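Local coordinates for DivIVA (Staphylococcus aureus, PDB 7O39), which belongs to the coiled-coil DivIVA family of cell-division proteins and, through the N-terminal domain seen here, probably helps to place the divisome at curved membrane, at the interface of chains A and B. Sequence-based numbering; all coordinates share one arbitrary frame. Chains: chain A/B, DivIVA.

All four contacts join the same two chains across one two-fold axis. Contact 1 and contact 2 are successive stretches of the coiled coil made by the two copies of helix 23-53: their C-alpha centres lie about 11 Å apart and they share A:Lys44 and B:Lys44. Contact 3 and contact 4, about 7 Å apart, share A:Phe14, A:Leu21 and B:Leu21 and form the interlocked head, where loops and short strands cross between chains. Contact 3 lies about 22 Å from contact 2, and contact 4 about 41 Å from contact 1. Helix 23-53 reaches all four, tying the head to the stalk.

Contact 1: the interface of chains A and B. Residues chain A 44, 47-48, 50-51; chain B 44, 47-48, 50-51.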
loop_
_atom_site.group_PDB
_atom_site.type_symbol
_atom_site.label_atom_id
_atom_site.label_comp_id
_atom_site.label_asym_id
_atom_site.label_seq_id
_atom_site.Cartn_x
_atom_site.Cartn_y
_atom_site.Cartn_z
ATOM N N LYS A 44 4.742 8.426 11.248
ATOM C CA LYS A 44 5.549 7.749 12.262
ATOM C C LYS A 44 6.785 8.555 12.618
ATOM O O LYS A 44 7.143 8.671 13.796
ATOM C CB LYS A 44 5.980 6.379 11.754
ATOM C CG LYS A 44 4.890 5.363 11.773
ATOM C CD LYS A 44 5.359 4.055 11.170
ATOM C CE LYS A 44 6.526 3.472 11.945
ATOM N NZ LYS A 44 6.939 2.122 11.477
ATOM N N LEU A 47 5.878 11.384 14.924
ATOM C CA LEU A 47 5.601 10.941 16.284
ATOM C C LEU A 47 6.887 10.545 17.007
ATOM O O LEU A 47 7.064 10.855 18.194
ATOM C CB LEU A 47 4.610 9.778 16.246
ATOM C CG LEU A 47 3.214 10.126 15.723
ATOM C CD1 LEU A 47 2.427 8.869 15.357
ATOM C CD2 LEU A 47 2.457 10.962 16.747
ATOM N N GLU A 48 7.796 9.855 16.311
ATOM C CA GLU A 48 9.076 9.495 16.917
ATOM C C GLU A 48 9.853 10.742 17.330
ATOM O O GLU A 48 10.519 10.757 18.376
ATOM C CB GLU A 48 9.894 8.649 15.937
ATOM C CG GLU A 48 9.357 7.231 15.765
ATOM C CD GLU A 48 9.958 6.488 14.577
ATOM O OE1 GLU A 48 10.660 7.114 13.754
ATOM O OE2 GLU A 48 9.724 5.268 14.473
ATOM N N VAL A 50 8.539 13.679 18.216
ATOM C CA VAL A 50 7.895 14.212 19.416
ATOM C C VAL A 50 8.379 13.459 20.646
ATOM O O VAL A 50 8.666 14.059 21.689
ATOM C CB VAL A 50 6.364 14.146 19.263
ATOM C CG1 VAL A 50 5.659 14.390 20.592
ATOM C CG2 VAL A 50 5.906 15.136 18.207
ATOM N N ILE A 51 8.489 12.135 20.542
ATOM C CA ILE A 51 8.957 11.331 21.666
ATOM C C ILE A 51 10.414 11.644 21.981
ATOM O O ILE A 51 10.791 11.805 23.153
ATOM C CB ILE A 51 8.730 9.835 21.373
ATOM C CG1 ILE A 51 7.229 9.545 21.306
ATOM C CG2 ILE A 51 9.397 8.966 22.441
ATOM C CD1 ILE A 51 6.880 8.243 20.625
ATOM N N LYS B 44 1.710 3.493 14.334
ATOM C CA LYS B 44 1.334 4.839 14.754
ATOM C C LYS B 44 0.565 4.815 16.065
ATOM O O LYS B 44 0.795 5.654 16.944
ATOM C CB LYS B 44 0.471 5.491 13.687
ATOM C CG LYS B 44 1.232 5.987 12.507
ATOM C CD LYS B 44 0.289 6.545 11.444
ATOM C CE LYS B 44 -0.566 7.693 11.973
ATOM N NZ LYS B 44 -1.433 8.317 10.903
ATOM N N LEU B 47 2.919 4.424 18.933
ATOM C CA LEU B 47 3.647 5.649 19.240
ATOM C C LEU B 47 2.743 6.664 19.924
ATOM O O LEU B 47 3.168 7.347 20.865
ATOM C CB LEU B 47 4.244 6.223 17.957
ATOM C CG LEU B 47 5.357 5.364 17.353
ATOM C CD1 LEU B 47 5.649 5.804 15.934
ATOM C CD2 LEU B 47 6.617 5.444 18.202
ATOM N N GLU B 48 1.490 6.767 19.479
ATOM C CA GLU B 48 0.539 7.650 20.139
ATOM C C GLU B 48 0.299 7.213 21.578
ATOM O O GLU B 48 0.119 8.061 22.466
ATOM C CB GLU B 48 -0.769 7.666 19.349
ATOM C CG GLU B 48 -0.631 8.315 17.975
ATOM C CD GLU B 48 -1.792 8.013 17.053
ATOM O OE1 GLU B 48 -2.696 7.254 17.454
ATOM O OE2 GLU B 48 -1.799 8.536 15.918
ATOM N N VAL B 50 2.579 5.748 23.535
ATOM C CA VAL B 50 3.749 6.218 24.275
ATOM C C VAL B 50 3.587 7.687 24.643
ATOM O O VAL B 50 3.925 8.108 25.759
ATOM C CB VAL B 50 5.035 5.972 23.462
ATOM C CG1 VAL B 50 6.229 6.692 24.095
ATOM C CG2 VAL B 50 5.320 4.478 23.338
ATOM N N ILE B 51 3.074 8.489 23.707
ATOM C CA ILE B 51 2.941 9.926 23.934
ATOM C C ILE B 51 1.856 10.207 24.963
ATOM O O ILE B 51 2.024 11.060 25.843
ATOM C CB ILE B 51 2.677 10.651 22.598
ATOM C CG1 ILE B 51 3.943 10.633 21.736
ATOM C CG2 ILE B 51 2.214 12.091 22.836
ATOM C CD1 ILE B 51 3.697 10.943 20.260
#
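This is a parallel, in-register coiled coil of the DivIVA family, formed by helix 23-53 of each chain, and it zips the stalk of the dimer through facing A:Ile51 and B:Ile51, A:Leu47 and B:Leu47, and A:Lys44 and B:Lys44. The spacing of three and then four residues (44, 47, 51) is that of heptad core positions. The isoleucines meet at 3.5 Å between CG1 of A:Ile51 and CG1 of B:Ile51, a close fit for two methylene groups. CG1 of A:Ile51 stands anti to the carbonyl carbon (chi1 -66°), which turns this branch toward its mate. From there CD1 of A:Ile51 runs at about a right angle to B:Leu47, meeting its CD2 at 3.7 Å, and lies 3.9 Å from CG1 of B:Val50 at the flank. The leucines face each other through their beta carbons, A:Leu47 CB and B:Leu47 CB being 4.0 Å apart. Their methyls divide: CD2 of A:Leu47 points to B:Ile51 CD1, while CD1 lies 4.1 Å from CG of B:Glu48, whose aliphatic stem covers the core. One layer along, the lysine stems cross obliquely, A:Lys44 CG to B:Lys44 CG at 3.8 Å. No nitrogen or oxygen bonds across this patch.

Contact 2: the interface of chains A and B. Residues chain A 37, 40-41, 44; chain B 37, 40-41, 44.
A:Leu40 and B:Leu40 pack across the two-fold, and the side chains meeting here are aliphatic or lysine, so the flat groups of the contact are peptide carbonyls, such as that of B:Ile37, whose O lies 4.0 Å from CD1 of A:Leu40. The leucines face each other through their stems, A:Leu40 CB to B:Leu40 CB at 3.9 Å. With CG anti to the carbonyl carbon (chi1 -71°), A:Leu40 sends its two methyls to different neighbours. CD1 meets CG2 of B:Ile37 at 3.9 Å, and CD2 meets CD of B:Lys44 at 3.6 Å, each pair of side chains crossing at about a right angle. The nearly straight chi2 of B:Lys44 (176°) carries CD to that methyl; the bend at chi3 (59°) then turns the outer chain across it, leaving NZ of B:Lys44 3.8 Å from CD2 of A:Leu40. Its methylenes thus serve as core packing despite the terminal amine. A:Ile37 and B:Ile37 cross at about a right angle, CG1 to CG1 at 3.6 Å. At the flank, CG of B:Lys41 lies 4.1 Å from CD2 of A:Leu40, its chain extended beyond that carbon. These layers occupy the middle of helix 23-53, continuing the parallel coiled coil from the interlocked head toward the C-terminal end.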
loop_
_atom_site.group_PDB
_atom_site.type_symbol
_atom_site.label_atom_id
_atom_site.label_comp_id
_atom_site.label_asym_id
_atom_site.label_seq_id
_atom_site.Cartn_x
_atom_site.Cartn_y
_atom_site.Cartn_z
ATOM N N ILE A 37 1.347 4.767 1.881
ATOM C CA ILE A 37 2.451 4.198 2.650
ATOM C C ILE A 37 3.451 5.284 3.029
ATOM O O ILE A 37 3.886 5.377 4.183
ATOM C CB ILE A 37 3.108 3.046 1.865
ATOM C CG1 ILE A 37 2.158 1.836 1.852
ATOM C CG2 ILE A 37 4.473 2.686 2.445
ATOM C CD1 ILE A 37 2.530 0.745 0.862
ATOM N N LEU A 40 2.097 7.471 5.800
ATOM C CA LEU A 40 2.120 6.805 7.101
ATOM C C LEU A 40 3.531 6.758 7.673
ATOM O O LEU A 40 3.725 6.949 8.878
ATOM C CB LEU A 40 1.516 5.407 6.999
ATOM C CG LEU A 40 0.004 5.415 6.786
ATOM C CD1 LEU A 40 -0.474 4.052 6.319
ATOM C CD2 LEU A 40 -0.732 5.837 8.049
ATOM N N LYS A 41 4.536 6.526 6.822
ATOM C CA LYS A 41 5.918 6.535 7.301
ATOM C C LYS A 41 6.299 7.918 7.816
ATOM O O LYS A 41 6.982 8.047 8.840
ATOM C CB LYS A 41 6.860 6.108 6.174
ATOM C CG LYS A 41 6.776 4.631 5.787
ATOM C CD LYS A 41 7.595 4.376 4.510
ATOM C CE LYS A 41 7.573 2.927 4.061
ATOM N NZ LYS A 41 8.196 2.763 2.704
ATOM N N LYS A 44 4.742 8.426 11.248
ATOM C CA LYS A 44 5.549 7.749 12.262
ATOM C C LYS A 44 6.785 8.555 12.618
ATOM O O LYS A 44 7.143 8.671 13.796
ATOM C CB LYS A 44 5.980 6.379 11.754
ATOM C CG LYS A 44 4.890 5.363 11.773
ATOM C CD LYS A 44 5.359 4.055 11.170
ATOM C CE LYS A 44 6.526 3.472 11.945
ATOM N NZ LYS A 44 6.939 2.122 11.477
ATOM N N ILE B 37 0.237 -1.288 5.000
ATOM C CA ILE B 37 -0.539 -0.145 5.476
ATOM C C ILE B 37 -1.125 -0.427 6.863
ATOM O O ILE B 37 -1.061 0.413 7.775
ATOM C CB ILE B 37 -1.623 0.201 4.437
ATOM C CG1 ILE B 37 -0.970 0.823 3.195
ATOM C CG2 ILE B 37 -2.692 1.107 5.029
ATOM C CD1 ILE B 37 -1.881 0.905 1.967
ATOM N N LEU B 40 1.611 -0.216 9.498
ATOM C CA LEU B 40 2.038 1.148 9.781
ATOM C C LEU B 40 1.011 1.869 10.645
ATOM O O LEU B 40 1.380 2.644 11.533
ATOM C CB LEU B 40 2.295 1.901 8.479
ATOM C CG LEU B 40 3.515 1.446 7.673
ATOM C CD1 LEU B 40 3.458 2.032 6.283
ATOM C CD2 LEU B 40 4.831 1.802 8.359
ATOM N N LYS B 41 -0.279 1.608 10.420
ATOM C CA LYS B 41 -1.313 2.201 11.267
ATOM C C LYS B 41 -1.203 1.696 12.704
ATOM O O LYS B 41 -1.361 2.465 13.660
ATOM C CB LYS B 41 -2.691 1.904 10.681
ATOM C CG LYS B 41 -3.013 2.695 9.417
ATOM C CD LYS B 41 -4.312 2.216 8.785
ATOM C CE LYS B 41 -4.679 2.994 7.540
ATOM N NZ LYS B 41 -5.907 2.408 6.931
ATOM N N LYS B 44 1.710 3.493 14.334
ATOM C CA LYS B 44 1.334 4.839 14.754
ATOM C C LYS B 44 0.565 4.815 16.065
ATOM O O LYS B 44 0.795 5.654 16.944
ATOM C CB LYS B 44 0.471 5.491 13.687
ATOM C CG LYS B 44 1.232 5.987 12.507
ATOM C CD LYS B 44 0.289 6.545 11.444
ATOM C CE LYS B 44 -0.566 7.693 11.973
ATOM N NZ LYS B 44 -1.433 8.317 10.903
#

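Contact 3: the interface of chains A and B. Residues chain A 12, 14, 21, 26, 30; chain B 21, 25-26, 29.
Backbone hydrogen bonds pair A:Leu21 with B:Leu21 in an antiparallel beta bridge at the head of the dimer. A:Leu21 N donates to B:Leu21 O at 2.9 Å, and the reverse bond matches it; both are nearly straight. Aromatic contacts follow from A:Phe14, which lies in a loop of chain A and inserts its ring against helix 23-53 of chain B. CG2 of B:Val26 sits over the centre of one face of this ring, 3.8 Å from the centroid, a CH-pi contact. At the edge, in the ring plane, CD2 of B:Phe29 lies 3.9 Å from CZ of A:Phe14, the two side chains crossing at about a right angle. CB of B:Glu25 reaches A:Phe14 CD1 at 3.8 Å, and the chain runs on past the ring in the opposite direction to the phenylalanine, bringing OE1 of B:Glu25 3.4 Å from CA of A:Phe14, with the carboxylate plane turned 28° from the ring. Aliphatic contacts join strand 20-21 of one chain to the first turn of helix 23-53 of the other, and the two helices to each other: A:Leu21 meets B:Val26 tip to tip, CD1 to CB at 3.6 Å, and CG1 of A:Val26 faces CG1 of B:Val26. B:Phe29 has its ring carbon CG anti to the backbone N (chi1 -167°), which carries the ring out to chain A's loop. There the stem of A:Lys12, bent at chi2 (78°), passes over one ring face, its CG 4.0 Å from the centroid of B:Phe29.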
loop_
_atom_site.group_PDB
_atom_site.type_symbol
_atom_site.label_atom_id
_atom_site.label_comp_id
_atom_site.label_asym_id
_atom_site.label_seq_id
_atom_site.Cartn_x
_atom_site.Cartn_y
_atom_site.Cartn_z
ATOM N N LYS A 12 7.403 -2.778 -10.005
ATOM C CA LYS A 12 7.006 -4.176 -9.940
ATOM C C LYS A 12 6.441 -4.597 -11.289
ATOM O O LYS A 12 5.608 -3.896 -11.870
ATOM C CB LYS A 12 5.950 -4.333 -8.849
ATOM C CG LYS A 12 5.291 -5.683 -8.745
ATOM C CD LYS A 12 6.171 -6.674 -8.054
ATOM C CE LYS A 12 5.510 -8.031 -7.963
ATOM N NZ LYS A 12 6.485 -9.005 -7.422
ATOM N N PHE A 14 4.487 -7.475 -13.767
ATOM C CA PHE A 14 3.490 -8.528 -13.760
ATOM C C PHE A 14 3.457 -9.190 -15.127
ATOM O O PHE A 14 3.630 -8.539 -16.164
ATOM C CB PHE A 14 2.106 -7.965 -13.442
ATOM C CG PHE A 14 2.033 -7.284 -12.103
ATOM C CD1 PHE A 14 1.925 -8.024 -10.947
ATOM C CD2 PHE A 14 2.088 -5.907 -12.008
ATOM C CE1 PHE A 14 1.864 -7.410 -9.721
ATOM C CE2 PHE A 14 2.026 -5.290 -10.788
ATOM C CZ PHE A 14 1.917 -6.045 -9.645
ATOM N N LEU A 21 -5.974 -7.838 -16.069
ATOM C CA LEU A 21 -6.368 -6.550 -15.526
ATOM C C LEU A 21 -5.802 -5.407 -16.363
ATOM O O LEU A 21 -4.671 -5.472 -16.860
ATOM C CB LEU A 21 -5.855 -6.422 -14.090
ATOM C CG LEU A 21 -6.185 -7.583 -13.141
ATOM C CD1 LEU A 21 -5.655 -7.239 -11.742
ATOM C CD2 LEU A 21 -7.680 -7.896 -13.103
ATOM N N VAL A 26 -4.314 -0.507 -12.831
ATOM C CA VAL A 26 -3.497 -1.086 -11.769
ATOM C C VAL A 26 -2.365 -0.134 -11.385
ATOM O O VAL A 26 -2.135 0.131 -10.199
ATOM C CB VAL A 26 -2.974 -2.476 -12.182
ATOM C CG1 VAL A 26 -1.979 -3.009 -11.146
ATOM C CG2 VAL A 26 -4.131 -3.457 -12.351
ATOM N N LEU A 30 -1.680 1.427 -7.663
ATOM C CA LEU A 30 -0.429 1.208 -6.949
ATOM C C LEU A 30 0.223 2.530 -6.564
ATOM O O LEU A 30 0.791 2.650 -5.471
ATOM C CB LEU A 30 0.513 0.366 -7.808
ATOM C CG LEU A 30 0.086 -1.085 -8.026
ATOM C CD1 LEU A 30 1.079 -1.739 -8.963
ATOM C CD2 LEU A 30 -0.015 -1.859 -6.717
ATOM N N LEU B 21 -2.793 -7.642 -17.151
ATOM C CA LEU B 21 -1.921 -8.170 -16.118
ATOM C C LEU B 21 -2.542 -9.390 -15.448
ATOM O O LEU B 21 -3.759 -9.455 -15.229
ATOM C CB LEU B 21 -1.687 -7.096 -15.051
ATOM C CG LEU B 21 -1.185 -5.730 -15.533
ATOM C CD1 LEU B 21 -0.908 -4.831 -14.328
ATOM C CD2 LEU B 21 0.053 -5.850 -16.416
ATOM N N GLU B 25 -1.353 -12.497 -9.612
ATOM C CA GLU B 25 -0.116 -11.801 -9.244
ATOM C C GLU B 25 -0.417 -10.412 -8.692
ATOM O O GLU B 25 0.163 -9.990 -7.678
ATOM C CB GLU B 25 0.828 -11.666 -10.441
ATOM C CG GLU B 25 1.405 -12.957 -10.993
ATOM C CD GLU B 25 2.230 -12.747 -12.266
ATOM O OE1 GLU B 25 2.599 -11.589 -12.561
ATOM O OE2 GLU B 25 2.500 -13.746 -12.969
ATOM N N VAL B 26 -1.328 -9.682 -9.336
ATOM C CA VAL B 26 -1.684 -8.356 -8.843
ATOM C C VAL B 26 -2.337 -8.464 -7.471
ATOM O O VAL B 26 -1.982 -7.739 -6.537
ATOM C CB VAL B 26 -2.574 -7.621 -9.858
ATOM C CG1 VAL B 26 -3.083 -6.317 -9.273
ATOM C CG2 VAL B 26 -1.795 -7.353 -11.135
ATOM N N PHE B 29 0.183 -9.022 -4.698
ATOM C CA PHE B 29 0.937 -7.817 -4.370
ATOM C C PHE B 29 0.077 -6.819 -3.602
ATOM O O PHE B 29 0.539 -6.199 -2.632
ATOM C CB PHE B 29 1.498 -7.196 -5.643
ATOM C CG PHE B 29 2.534 -6.137 -5.409
ATOM C CD1 PHE B 29 3.661 -6.396 -4.649
ATOM C CD2 PHE B 29 2.394 -4.880 -5.967
ATOM C CE1 PHE B 29 4.621 -5.420 -4.457
ATOM C CE2 PHE B 29 3.365 -3.916 -5.788
ATOM C CZ PHE B 29 4.462 -4.182 -5.031
#

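Contact 4: the interface of chains A and B. Residues chain A 14-17, 21, 23; chain B 19-22.
Crossed beta loops form this contact: strand 16-17 of chain A runs antiparallel to strand 20-21 of chain B, so that each chain's N-terminal loop is laced into the other's. Backbone bonds hold the pair together. A:Val17 N donates to B:Gly20 O at 2.9 Å. B:Glu22 N donates to A:Ser15 O, also at 2.9 Å. The side chain of A:Arg16 adds a side-chain bond: NH1 of its guanidinium gives a hydrogen bond of 2.8 Å to B:Asn19 O, nearly along the C=O axis, bent to 144° at the hydrogen and somewhat out of the guanidinium plane. A bend at chi2 (-66°) brings the arginine back over the partner strand, where its CD lies 3.7 Å from CD2 of B:Leu21. Within chain A, CG of A:Pro23 covers one face of that guanidinium, offset toward the rim, which should limit its swing. The same proline packs against B:Leu21 from the start of helix 23-53, A:Pro23 CA being 3.9 Å from B:Leu21 CD1. Opposite the arginine on the strand, A:Val17 packs CG2 against CA of B:Glu22 at 3.9 Å, and CG1 against CG of the same glutamate. By fixing the crossed loops at the head of the dimer, the site probably presents their tips for membrane contact, as inferred for this family.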
loop_
_atom_site.group_PDB
_atom_site.type_symbol
_atom_site.label_atom_id
_atom_site.label_comp_id
_atom_site.label_asym_id
_atom_site.label_seq_id
_atom_site.Cartn_x
_atom_site.Cartn_y
_atom_site.Cartn_z
ATOM N N PHE A 14 4.487 -7.475 -13.767
ATOM C CA PHE A 14 3.490 -8.528 -13.760
ATOM C C PHE A 14 3.457 -9.190 -15.127
ATOM O O PHE A 14 3.630 -8.539 -16.164
ATOM C CB PHE A 14 2.106 -7.965 -13.442
ATOM C CG PHE A 14 2.033 -7.284 -12.103
ATOM C CD1 PHE A 14 1.925 -8.024 -10.947
ATOM C CD2 PHE A 14 2.088 -5.907 -12.008
ATOM C CE1 PHE A 14 1.864 -7.410 -9.721
ATOM C CE2 PHE A 14 2.026 -5.290 -10.788
ATOM C CZ PHE A 14 1.917 -6.045 -9.645
ATOM N N SER A 15 3.209 -10.495 -15.126
ATOM C CA SER A 15 3.063 -11.201 -16.386
ATOM C C SER A 15 1.792 -10.750 -17.094
ATOM O O SER A 15 0.834 -10.274 -16.480
ATOM C CB SER A 15 2.897 -12.702 -16.142
ATOM O OG SER A 15 3.862 -13.232 -15.258
ATOM N N ARG A 16 1.791 -10.915 -18.414
ATOM C CA ARG A 16 0.650 -10.588 -19.254
ATOM C C ARG A 16 -0.039 -11.875 -19.669
ATOM O O ARG A 16 0.623 -12.865 -19.997
ATOM C CB ARG A 16 1.100 -9.854 -20.518
ATOM C CG ARG A 16 1.727 -8.516 -20.251
ATOM C CD ARG A 16 0.706 -7.562 -19.681
ATOM N NE ARG A 16 1.206 -6.192 -19.656
ATOM C CZ ARG A 16 0.778 -5.202 -20.436
ATOM N NH1 ARG A 16 -0.181 -5.397 -21.339
ATOM N NH2 ARG A 16 1.318 -3.999 -20.306
ATOM N N VAL A 17 -1.367 -11.853 -19.692
ATOM C CA VAL A 17 -2.148 -13.045 -19.988
ATOM C C VAL A 17 -3.300 -12.670 -20.904
ATOM O O VAL A 17 -3.615 -11.495 -21.098
ATOM C CB VAL A 17 -2.678 -13.736 -18.714
ATOM C CG1 VAL A 17 -1.524 -14.335 -17.941
ATOM C CG2 VAL A 17 -3.490 -12.768 -17.843
ATOM N N LEU A 21 -5.974 -7.838 -16.069
ATOM C CA LEU A 21 -6.368 -6.550 -15.526
ATOM C C LEU A 21 -5.802 -5.407 -16.363
ATOM O O LEU A 21 -4.671 -5.472 -16.860
ATOM C CB LEU A 21 -5.855 -6.422 -14.090
ATOM C CG LEU A 21 -6.185 -7.583 -13.141
ATOM C CD1 LEU A 21 -5.655 -7.239 -11.742
ATOM C CD2 LEU A 21 -7.680 -7.896 -13.103
ATOM N N PRO A 23 -3.789 -2.538 -17.386
ATOM C CA PRO A 23 -2.509 -2.185 -16.736
ATOM C C PRO A 23 -2.454 -0.778 -16.176
ATOM O O PRO A 23 -1.816 -0.572 -15.135
ATOM C CB PRO A 23 -1.473 -2.417 -17.843
ATOM C CG PRO A 23 -2.102 -3.461 -18.707
ATOM C CD PRO A 23 -3.565 -3.103 -18.732
ATOM N N ASN B 19 -4.919 -9.123 -23.068
ATOM C CA ASN B 19 -3.501 -8.913 -22.843
ATOM C C ASN B 19 -3.225 -8.052 -21.607
ATOM O O ASN B 19 -2.279 -7.266 -21.583
ATOM C CB ASN B 19 -2.788 -8.367 -24.080
ATOM C CG ASN B 19 -1.311 -8.658 -24.041
ATOM O OD1 ASN B 19 -0.904 -9.716 -23.566
ATOM N ND2 ASN B 19 -0.499 -7.727 -24.509
ATOM N N GLY B 20 -4.011 -8.239 -20.554
ATOM C CA GLY B 20 -3.823 -7.513 -19.317
ATOM C C GLY B 20 -2.906 -8.226 -18.342
ATOM O O GLY B 20 -2.323 -9.278 -18.627
ATOM N N LEU B 21 -2.793 -7.642 -17.151
ATOM C CA LEU B 21 -1.921 -8.170 -16.118
ATOM C C LEU B 21 -2.542 -9.390 -15.448
ATOM O O LEU B 21 -3.759 -9.455 -15.229
ATOM C CB LEU B 21 -1.687 -7.096 -15.051
ATOM C CG LEU B 21 -1.185 -5.730 -15.533
ATOM C CD1 LEU B 21 -0.908 -4.831 -14.328
ATOM C CD2 LEU B 21 0.053 -5.850 -16.416
ATOM N N GLU B 22 -1.689 -10.350 -15.102
ATOM C CA GLU B 22 -2.101 -11.579 -14.430
ATOM C C GLU B 22 -2.881 -11.230 -13.151
ATOM O O GLU B 22 -2.312 -10.613 -12.229
ATOM C CB GLU B 22 -0.854 -12.395 -14.085
ATOM C CG GLU B 22 -1.046 -13.897 -14.088
ATOM C CD GLU B 22 -2.107 -14.353 -13.124
ATOM O OE1 GLU B 22 -1.975 -14.084 -11.919
ATOM O OE2 GLU B 22 -3.081 -14.983 -13.568
#